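Odorant-binding protein (Phormia regina, PDB 5DIC) binds fatty acids such as palmitate in the oral disk of the blowfly, and probably carries these poorly soluble molecules as other odorant-binding proteins do. Local coordinates at residues V68-L73 with E80-A85; V14-C19 with E28-L33. All coordinates share one frame; numbering follows the deposited sequence.

Interaction 1 (V68-L73 with E80-A85). With PLM (palmitic acid), chain B.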
ATOM      1  N   VAL A  68     -11.578  -3.987  -4.554  1.00 13.18           N
ATOM      2  CA  VAL A  68     -10.261  -4.477  -4.906  1.00 12.40           C
ATOM      3  C   VAL A  68      -9.496  -4.926  -3.669  1.00 12.56           C
ATOM      4  O   VAL A  68      -8.879  -5.987  -3.669  1.00 12.80           O
ATOM      5  CB  VAL A  68      -9.478  -3.459  -5.743  1.00 13.42           C
ATOM      6  CG1 VAL A  68      -8.095  -3.984  -6.043  1.00 13.44           C
ATOM      7  CG2 VAL A  68     -10.214  -3.140  -7.031  1.00 15.88           C
ATOM      8  N   VAL A  69      -9.588  -4.142  -2.602  1.00 11.62           N
ATOM      9  CA  VAL A  69      -8.977  -4.549  -1.340  1.00 11.45           C
ATOM     10  C   VAL A  69      -9.542  -5.898  -0.900  1.00 10.89           C
ATOM     11  O   VAL A  69      -8.792  -6.769  -0.492  1.00 12.27           O
ATOM     12  CB  VAL A  69      -9.172  -3.452  -0.275  1.00 11.44           C
ATOM     13  CG1 VAL A  69      -8.744  -3.969   1.088  1.00 12.11           C
ATOM     14  CG2 VAL A  69      -8.398  -2.204  -0.661  1.00 11.98           C
ATOM     15  N   LEU A  70     -10.868  -6.030  -0.922  1.00 11.54           N
ATOM     16  CA  LEU A  70     -11.464  -7.307  -0.564  1.00 12.58           C
ATOM     17  C   LEU A  70     -11.012  -8.448  -1.465  1.00 13.81           C
ATOM     18  O   LEU A  70     -10.694  -9.541  -0.988  1.00 14.52           O
ATOM     19  CB  LEU A  70     -12.994  -7.198  -0.572  1.00 13.98           C
ATOM     20  CG  LEU A  70     -13.556  -6.401   0.605  1.00 16.14           C
ATOM     21  CD1 LEU A  70     -14.952  -5.902   0.274  1.00 17.53           C
ATOM     22  CD2 LEU A  70     -13.592  -7.220   1.888  1.00 16.90           C
ATOM     23  N   GLU A  71     -10.989  -8.220  -2.760  1.00 13.40           N
ATOM     24  CA  GLU A  71     -10.560  -9.283  -3.679  1.00 15.37           C
ATOM     25  C   GLU A  71      -9.153  -9.771  -3.349  1.00 14.69           C
ATOM     26  O   GLU A  71      -8.876 -10.974  -3.383  1.00 15.79           O
ATOM     27  CB  GLU A  71     -10.595  -8.826  -5.128  1.00 17.77           C
ATOM     28  CG  GLU A  71     -10.223  -9.901  -6.161  1.00 29.27           C
ATOM     29  CD  GLU A  71     -11.268 -10.986  -6.310  1.00 38.45           C
ATOM     30  OE1 GLU A  71     -12.449 -10.754  -5.973  1.00 47.48           O
ATOM     31  OE2 GLU A  71     -10.901 -12.075  -6.796  1.00 60.52           O
ATOM     32  N   LYS A  72      -8.276  -8.828  -3.043  1.00 13.35           N
ATOM     33  CA  LYS A  72      -6.883  -9.152  -2.817  1.00 13.76           C
ATOM     34  C   LYS A  72      -6.586  -9.701  -1.441  1.00 13.43           C
ATOM     35  O   LYS A  72      -5.671 -10.518  -1.285  1.00 15.46           O
ATOM     36  CB  LYS A  72      -5.983  -7.992  -3.169  1.00 14.36           C
ATOM     37  CG  LYS A  72      -6.020  -7.659  -4.661  1.00 16.43           C
ATOM     38  CD  LYS A  72      -5.066  -6.522  -5.001  1.00 19.19           C
ATOM     39  CE  LYS A  72      -5.179  -6.119  -6.442  1.00 24.48           C
ATOM     40  NZ  LYS A  72      -4.516  -7.071  -7.342  1.00 27.99           N
ATOM     41  N   LEU A  73      -7.303  -9.250  -0.408  1.00 12.11           N
ATOM     42  CA  LEU A  73      -6.974  -9.603   0.952  1.00 12.00           C
ATOM     43  C   LEU A  73      -7.916 -10.601   1.601  1.00 11.38           C
ATOM     44  O   LEU A  73      -7.503 -11.309   2.531  1.00 12.20           O
ATOM     45  CB  LEU A  73      -6.915  -8.377   1.855  1.00 11.56           C
ATOM     46  CG  LEU A  73      -5.897  -7.303   1.529  1.00 13.52           C
ATOM     47  CD1 LEU A  73      -5.972  -6.230   2.595  1.00 14.92           C
ATOM     48  CD2 LEU A  73      -4.498  -7.882   1.457  1.00 14.80           C
ATOM     49  N   GLU A  80     -14.714 -10.854   6.763  1.00 13.68           N
ATOM     50  CA  GLU A  80     -15.149  -9.979   7.819  1.00 15.02           C
ATOM     51  C   GLU A  80     -13.992  -9.186   8.406  1.00 14.49           C
ATOM     52  O   GLU A  80     -14.139  -7.978   8.722  1.00 14.97           O
ATOM     53  CB  GLU A  80     -15.922 -10.730   8.911  1.00 17.46           C
ATOM     54  CG  GLU A  80     -16.411  -9.807  10.030  1.00 22.65           C
ATOM     55  CD  GLU A  80     -15.387  -9.564  11.146  1.00 36.18           C
ATOM     56  OE1 GLU A  80     -14.635 -10.498  11.510  1.00 49.43           O
ATOM     57  OE2 GLU A  80     -15.342  -8.421  11.664  1.00 50.10           O
ATOM     58  N   LYS A  81     -12.831  -9.814   8.550  1.00 13.73           N
ATOM     59  CA  LYS A  81     -11.664  -9.111   9.080  1.00 13.88           C
ATOM     60  C   LYS A  81     -11.194  -7.971   8.163  1.00 13.19           C
ATOM     61  O   LYS A  81     -10.845  -6.876   8.625  1.00 14.24           O
ATOM     62  CB  LYS A  81     -10.532 -10.096   9.379  1.00 16.22           C
ATOM     63  CG  LYS A  81     -10.914 -11.029  10.534  1.00 19.83           C
ATOM     64  CD  LYS A  81     -10.103 -12.306  10.651  1.00 25.65           C
ATOM     65  CE  LYS A  81     -10.605 -13.172  11.814  1.00 27.58           C
ATOM     66  NZ  LYS A  81     -10.171 -14.598  11.768  1.00 29.98           N
ATOM     67  N   VAL A  82     -11.239  -8.207   6.862  1.00 12.31           N
ATOM     68  CA  VAL A  82     -10.852  -7.183   5.919  1.00 11.57           C
ATOM     69  C   VAL A  82     -11.910  -6.071   5.898  1.00 11.91           C
ATOM     70  O   VAL A  82     -11.571  -4.886   5.874  1.00 12.60           O
ATOM     71  CB  VAL A  82     -10.611  -7.758   4.517  1.00 11.35           C
ATOM     72  CG1 VAL A  82     -10.300  -6.640   3.531  1.00 11.98           C
ATOM     73  CG2 VAL A  82      -9.431  -8.716   4.566  1.00 12.11           C
ATOM     74  N   LYS A  83     -13.200  -6.429   5.977  1.00 12.43           N
ATOM     75  CA  LYS A  83     -14.268  -5.402   6.046  1.00 13.42           C
ATOM     76  C   LYS A  83     -14.112  -4.544   7.292  1.00 13.63           C
ATOM     77  O   LYS A  83     -14.308  -3.332   7.249  1.00 15.20           O
ATOM     78  CB  LYS A  83     -15.651  -6.065   6.025  1.00 14.55           C
ATOM     79  CG  LYS A  83     -16.020  -6.585   4.650  1.00 16.26           C
ATOM     80  CD  LYS A  83     -17.389  -7.229   4.594  1.00 16.63           C
ATOM     81  CE  LYS A  83     -17.752  -7.569   3.164  1.00 19.84           C
ATOM     82  NZ  LYS A  83     -19.077  -8.236   3.029  1.00 21.47           N
ATOM     83  N   ALA A  84     -13.705  -5.160   8.398  1.00 14.05           N
ATOM     84  CA  ALA A  84     -13.516  -4.413   9.620  1.00 15.72           C
ATOM     85  C   ALA A  84     -12.333  -3.451   9.476  1.00 15.19           C
ATOM     86  O   ALA A  84     -12.394  -2.299   9.920  1.00 16.90           O
ATOM     87  CB  ALA A  84     -13.301  -5.352  10.797  1.00 17.38           C
ATOM     88  N   ALA A  85     -11.253  -3.894   8.838  1.00 14.61           N
ATOM     89  CA  ALA A  85     -10.096  -3.016   8.605  1.00 14.95           C
ATOM     90  C   ALA A  85     -10.457  -1.866   7.668  1.00 13.21           C
ATOM     91  O   ALA A  85     -10.046  -0.721   7.884  1.00 15.23           O
ATOM     92  CB  ALA A  85      -8.964  -3.811   8.002  1.00 15.48           C
TER
HETATM   93  C1  PLM B 201      -0.788  -6.702  -7.534  1.00 22.05           C
HETATM   94  O1  PLM B 201      -1.926  -6.810  -7.004  1.00 27.33           O
HETATM   95  O2  PLM B 201      -0.604  -6.050  -8.577  1.00 22.93           O
HETATM   96  C2  PLM B 201       0.448  -7.305  -6.913  1.00 23.19           C
HETATM   97  C3  PLM B 201       0.202  -7.870  -5.521  1.00 26.37           C
HETATM   98  C4  PLM B 201       0.020  -6.769  -4.497  1.00 29.05           C
HETATM   99  C5  PLM B 201       0.148  -7.371  -3.109  1.00 39.22           C
HETATM  100  C6  PLM B 201      -0.339  -6.410  -2.050  1.00 37.17           C
HETATM  101  C7  PLM B 201      -1.851  -6.370  -2.030  1.00 29.01           C
HETATM  102  C8  PLM B 201      -2.228  -5.572  -0.809  1.00 27.89           C
HETATM  103  C9  PLM B 201      -3.597  -4.988  -1.059  1.00 25.13           C
HETATM  104  CA  PLM B 201      -4.280  -4.427   0.178  1.00 34.89           C
HETATM  105  CB  PLM B 201      -4.450  -2.923   0.208  1.00 28.87           C
HETATM  106  CC  PLM B 201      -4.646  -2.396   1.626  1.00 25.58           C
HETATM  107  CD  PLM B 201      -3.747  -1.191   1.898  1.00 21.84           C
HETATM  108  CE  PLM B 201      -4.099   0.046   1.051  1.00 20.15           C
HETATM  109  CF  PLM B 201      -3.253   1.263   1.467  1.00 19.44           C
HETATM  110  CG  PLM B 201      -3.579   2.558   0.739  1.00 20.86           C
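V82 presses its two methyl groups onto three side chains of the helix running past it. Set anti to the backbone N (chi1 176°), V82 CG1 fits between two neighbours. One is L70 CD2 at 3.7 Å from V82 CG1, the other V69 CG1. On the other branch, V82 CG2 rests 3.7 Å from L73 CB. A branched valine suits this place because each methyl has its own neighbour. L70 and V82 lie alongside each other, pointing opposite ways, and L70 also passes across the K83 chain, with L70 CD2 3.7 Å from K83 CG; the lysine's amine reaches on to a salt bridge with E79. L73 works on two fronts, its CB against V82 and L73 CD1 against the palmitate chain, 3.5 Å from atom CA of the ligand. Truncating L73 to an alanine would remove CG and both methyls and would probably open a gap beside the mid-chain carbons of the palmitate. K72 turns at its last torsion (chi4 -76°), and K72 NZ donates a 2.6 Å hydrogen bond to palmitate O1. The segments of helices 66-77 and 79-89 run roughly antiparallel, at 142°, with L86 extending the contact beside V69 and L70, and helix 97-113 packing on A85.

Interaction 2 (V14-C19 with E28-L33)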
ATOM      1  N   VAL A  14       6.706  -4.972 -11.573  1.00 12.67           N
ATOM      2  CA  VAL A  14       6.275  -4.034 -12.580  1.00 13.47           C
ATOM      3  C   VAL A  14       5.836  -2.709 -11.949  1.00 12.56           C
ATOM      4  O   VAL A  14       6.208  -1.621 -12.406  1.00 13.40           O
ATOM      5  CB  VAL A  14       5.142  -4.626 -13.433  1.00 14.48           C
ATOM      6  CG1 VAL A  14       4.475  -3.563 -14.304  1.00 16.70           C
ATOM      7  CG2 VAL A  14       5.685  -5.747 -14.340  1.00 17.75           C
ATOM      8  N   HIS A  15       5.004  -2.774 -10.915  1.00 12.48           N
ATOM      9  CA  HIS A  15       4.484  -1.548 -10.297  1.00 12.67           C
ATOM     10  C   HIS A  15       5.551  -0.837  -9.490  1.00 12.30           C
ATOM     11  O   HIS A  15       5.561   0.406  -9.397  1.00 13.04           O
ATOM     12  CB  HIS A  15       3.238  -1.850  -9.469  1.00 13.50           C
ATOM     13  CG  HIS A  15       2.127  -2.438 -10.258  1.00 13.72           C
ATOM     14  ND1 HIS A  15       1.674  -1.897 -11.438  1.00 15.43           N
ATOM     15  CD2 HIS A  15       1.355  -3.527 -10.016  1.00 14.52           C
ATOM     16  CE1 HIS A  15       0.660  -2.620 -11.888  1.00 17.10           C
ATOM     17  NE2 HIS A  15       0.457  -3.621 -11.047  1.00 17.96           N
ATOM     18  N   PHE A  16       6.453  -1.590  -8.878  1.00 12.06           N
ATOM     19  CA  PHE A  16       7.607  -1.006  -8.203  1.00 12.74           C
ATOM     20  C   PHE A  16       8.370  -0.097  -9.183  1.00 11.75           C
ATOM     21  O   PHE A  16       8.663   1.071  -8.904  1.00 12.09           O
ATOM     22  CB  PHE A  16       8.493  -2.115  -7.624  1.00 12.88           C
ATOM     23  CG  PHE A  16       9.745  -1.613  -6.967  1.00 14.60           C
ATOM     24  CD1 PHE A  16      10.872  -1.324  -7.717  1.00 17.44           C
ATOM     25  CD2 PHE A  16       9.802  -1.454  -5.596  1.00 17.32           C
ATOM     26  CE1 PHE A  16      12.038  -0.863  -7.112  1.00 22.02           C
ATOM     27  CE2 PHE A  16      10.957  -0.990  -4.992  1.00 20.32           C
ATOM     28  CZ  PHE A  16      12.066  -0.677  -5.757  1.00 20.55           C
ATOM     29  N   ASP A  17       8.716  -0.644 -10.341  1.00 13.00           N
ATOM     30  CA  ASP A  17       9.445   0.127 -11.331  1.00 13.68           C
ATOM     31  C   ASP A  17       8.649   1.337 -11.811  1.00 12.26           C
ATOM     32  O   ASP A  17       9.201   2.445 -11.963  1.00 13.41           O
ATOM     33  CB  ASP A  17       9.833  -0.762 -12.521  1.00 15.09           C
ATOM     34  CG  ASP A  17      10.899  -1.783 -12.186  1.00 17.11           C
ATOM     35  OD1 ASP A  17      11.554  -1.681 -11.151  1.00 17.64           O
ATOM     36  OD2 ASP A  17      11.093  -2.691 -13.005  1.00 19.37           O
ATOM     37  N   GLU A  18       7.351   1.155 -12.033  1.00 12.80           N
ATOM     38  CA  GLU A  18       6.518   2.269 -12.463  1.00 13.05           C
ATOM     39  C   GLU A  18       6.557   3.398 -11.443  1.00 11.95           C
ATOM     40  O   GLU A  18       6.628   4.571 -11.805  1.00 12.61           O
ATOM     41  CB  GLU A  18       5.055   1.833 -12.618  1.00 14.14           C
ATOM     42  CG  GLU A  18       4.765   0.975 -13.829  1.00 15.84           C
ATOM     43  CD  GLU A  18       3.425   0.260 -13.754  1.00 17.65           C
ATOM     44  OE1 GLU A  18       2.787   0.213 -12.677  1.00 18.32           O
ATOM     45  OE2 GLU A  18       3.015  -0.281 -14.811  1.00 22.16           O
ATOM     46  N   CYS A  19       6.450   3.053 -10.173  1.00 11.12           N
ATOM     47  CA  CYS A  19       6.357   4.070  -9.132  1.00 10.93           C
ATOM     48  C   CYS A  19       7.662   4.714  -8.766  1.00 10.62           C
ATOM     49  O   CYS A  19       7.710   5.898  -8.415  1.00 11.20           O
ATOM     50  CB  CYS A  19       5.652   3.465  -7.948  1.00 11.14           C
ATOM     51  SG  CYS A  19       3.891   3.176  -8.288  1.00 12.12           S
ATOM     52  N   GLU A  28      18.893   5.481  -3.560  1.00 14.21           N
ATOM     53  CA  GLU A  28      18.951   5.050  -2.177  1.00 14.07           C
ATOM     54  C   GLU A  28      17.573   4.732  -1.610  1.00 12.50           C
ATOM     55  O   GLU A  28      17.376   3.723  -0.930  1.00 13.64           O
ATOM     56  CB  GLU A  28      19.685   6.079  -1.346  1.00 16.31           C
ATOM     57  CG  GLU A  28      19.976   5.603   0.037  1.00 17.37           C
ATOM     58  CD  GLU A  28      19.002   6.053   1.046  1.00 23.00           C
ATOM     59  OE1 GLU A  28      17.999   6.664   0.649  1.00 27.19           O
ATOM     60  OE2 GLU A  28      19.248   5.817   2.238  1.00 33.42           O
ATOM     61  N   GLU A  29      16.610   5.595  -1.911  1.00 12.89           N
ATOM     62  CA  GLU A  29      15.253   5.379  -1.435  1.00 12.40           C
ATOM     63  C   GLU A  29      14.672   4.098  -2.047  1.00 11.54           C
ATOM     64  O   GLU A  29      13.992   3.322  -1.369  1.00 12.05           O
ATOM     65  CB  GLU A  29      14.351   6.591  -1.772  1.00 12.04           C
ATOM     66  CG  GLU A  29      14.632   7.808  -0.909  1.00 13.37           C
ATOM     67  CD  GLU A  29      14.014   9.108  -1.440  1.00 12.80           C
ATOM     68  OE1 GLU A  29      13.856   9.250  -2.666  1.00 13.37           O
ATOM     69  OE2 GLU A  29      13.762   9.993  -0.595  1.00 13.60           O
ATOM     70  N   ALA A  30      14.929   3.890  -3.333  1.00 11.54           N
ATOM     71  CA  ALA A  30      14.418   2.698  -4.027  1.00 13.19           C
ATOM     72  C   ALA A  30      14.981   1.429  -3.408  1.00 12.31           C
ATOM     73  O   ALA A  30      14.269   0.456  -3.259  1.00 12.88           O
ATOM     74  CB  ALA A  30      14.737   2.739  -5.521  1.00 14.15           C
ATOM     75  N   THR A  31      16.259   1.434  -3.051  1.00 11.93           N
ATOM     76  CA  THR A  31      16.855   0.255  -2.429  1.00 13.40           C
ATOM     77  C   THR A  31      16.312   0.024  -1.008  1.00 12.36           C
ATOM     78  O   THR A  31      16.072  -1.122  -0.621  1.00 12.77           O
ATOM     79  CB  THR A  31      18.383   0.265  -2.534  1.00 16.89           C
ATOM     80  OG1 THR A  31      18.836  -1.050  -2.231  1.00 21.92           O
ATOM     81  CG2 THR A  31      19.038   1.152  -1.612  1.00 22.37           C
ATOM     82  N   LYS A  32      16.071   1.096  -0.260  1.00 11.94           N
ATOM     83  CA  LYS A  32      15.367   0.917   1.002  1.00 12.27           C
ATOM     84  C   LYS A  32      14.035   0.252   0.780  1.00 11.87           C
ATOM     85  O   LYS A  32      13.659  -0.688   1.495  1.00 13.63           O
ATOM     86  CB  LYS A  32      15.194   2.235   1.757  1.00 13.14           C
ATOM     87  CG  LYS A  32      16.495   2.742   2.362  1.00 15.20           C
ATOM     88  CD  LYS A  32      16.276   3.877   3.329  1.00 20.96           C
ATOM     89  CE  LYS A  32      16.032   5.210   2.675  1.00 29.02           C
ATOM     90  NZ  LYS A  32      16.374   6.295   3.644  1.00 35.35           N
ATOM     91  N   LEU A  33      13.268   0.774  -0.170  1.00 11.96           N
ATOM     92  CA  LEU A  33      11.933   0.216  -0.426  1.00 12.58           C
ATOM     93  C   LEU A  33      11.982  -1.257  -0.832  1.00 12.98           C
ATOM     94  O   LEU A  33      11.201  -2.066  -0.330  1.00 15.04           O
ATOM     95  CB  LEU A  33      11.202   1.062  -1.472  1.00 12.54           C
ATOM     96  CG  LEU A  33      10.815   2.471  -1.035  1.00 12.51           C
ATOM     97  CD1 LEU A  33      10.603   3.377  -2.245  1.00 12.84           C
ATOM     98  CD2 LEU A  33       9.603   2.410  -0.123  1.00 13.53           C
TER
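F16 meets A30 and L33 across a contact that is apolar apart from one backbone oxygen. With CG anti to the backbone N (chi1 177°), the phenyl group extends from its helix until its far end reaches the second helix. F16 CE2 lies 4.1 Å from L33 CB, approached obliquely. F16 CZ comes within 4.3 Å of A30 CB. The small alanine lets a large ring come close to the helix backbone, whereas the long, flat phenylalanine spans a gap that leaves even the nearest CA atoms, those of F16 and A30, 8.8 Å apart.

The polar element of the meeting is the carbonyl of A30, whose O sits 3.5 Å from F16 CZ. It lies at the ring edge, near the ring plane, where the slightly positive C-H rim can face an oxygen favourably; no hydrogen bond crosses between the segments.

The charged and hydrogen-bonding groups act within each helix. H15 ND1 donates to E18 OE1 at 2.7 Å, nearly straight at 176°; the oxygen lies in the imidazole plane, but the nitrogen approaches from above the carboxylate plane, 35° out of it. This bond helps to set the rotation of the histidine ring, which also touches a palmitate. One turn apart on the other helix, K32 NZ and E28 OE2 form a salt bridge, 3.2 Å apart, whose hydrogen bond is weak.

Covalent and aromatic links complete the setting: C19 is disulfide-bonded to C51, and F48 of helix 43-55 meets the F16 ring and touches L33. Helices 6-22 and 27-34, with the first tied to helix 43-55 by this disulfide, form part of the largely helical, disulfide-linked fold of the PBP/GOBP family, which here encloses fatty acid.

In the fold
From the N terminus, helix 6-22 leads through a short connection into helix 27-34, and interaction 2 closes that loop with eight residues between its segments. The chain then passes through helix 43-55 and the small hairpin of strands 59-60 and 63-64 before interaction 1 joins helices 66-77 and 79-89, closing a second short loop with six residues between its segments, most of them helical. The two contacts follow in series, neither nesting nor crossing. Their centres are 25 Å apart on opposite sides of the chain's centre, and they do not touch. Each joins helices consecutive in sequence. A residue of each pair of segments touches bound palmitate: H15 in interaction 2, K72 and L73 in interaction 1.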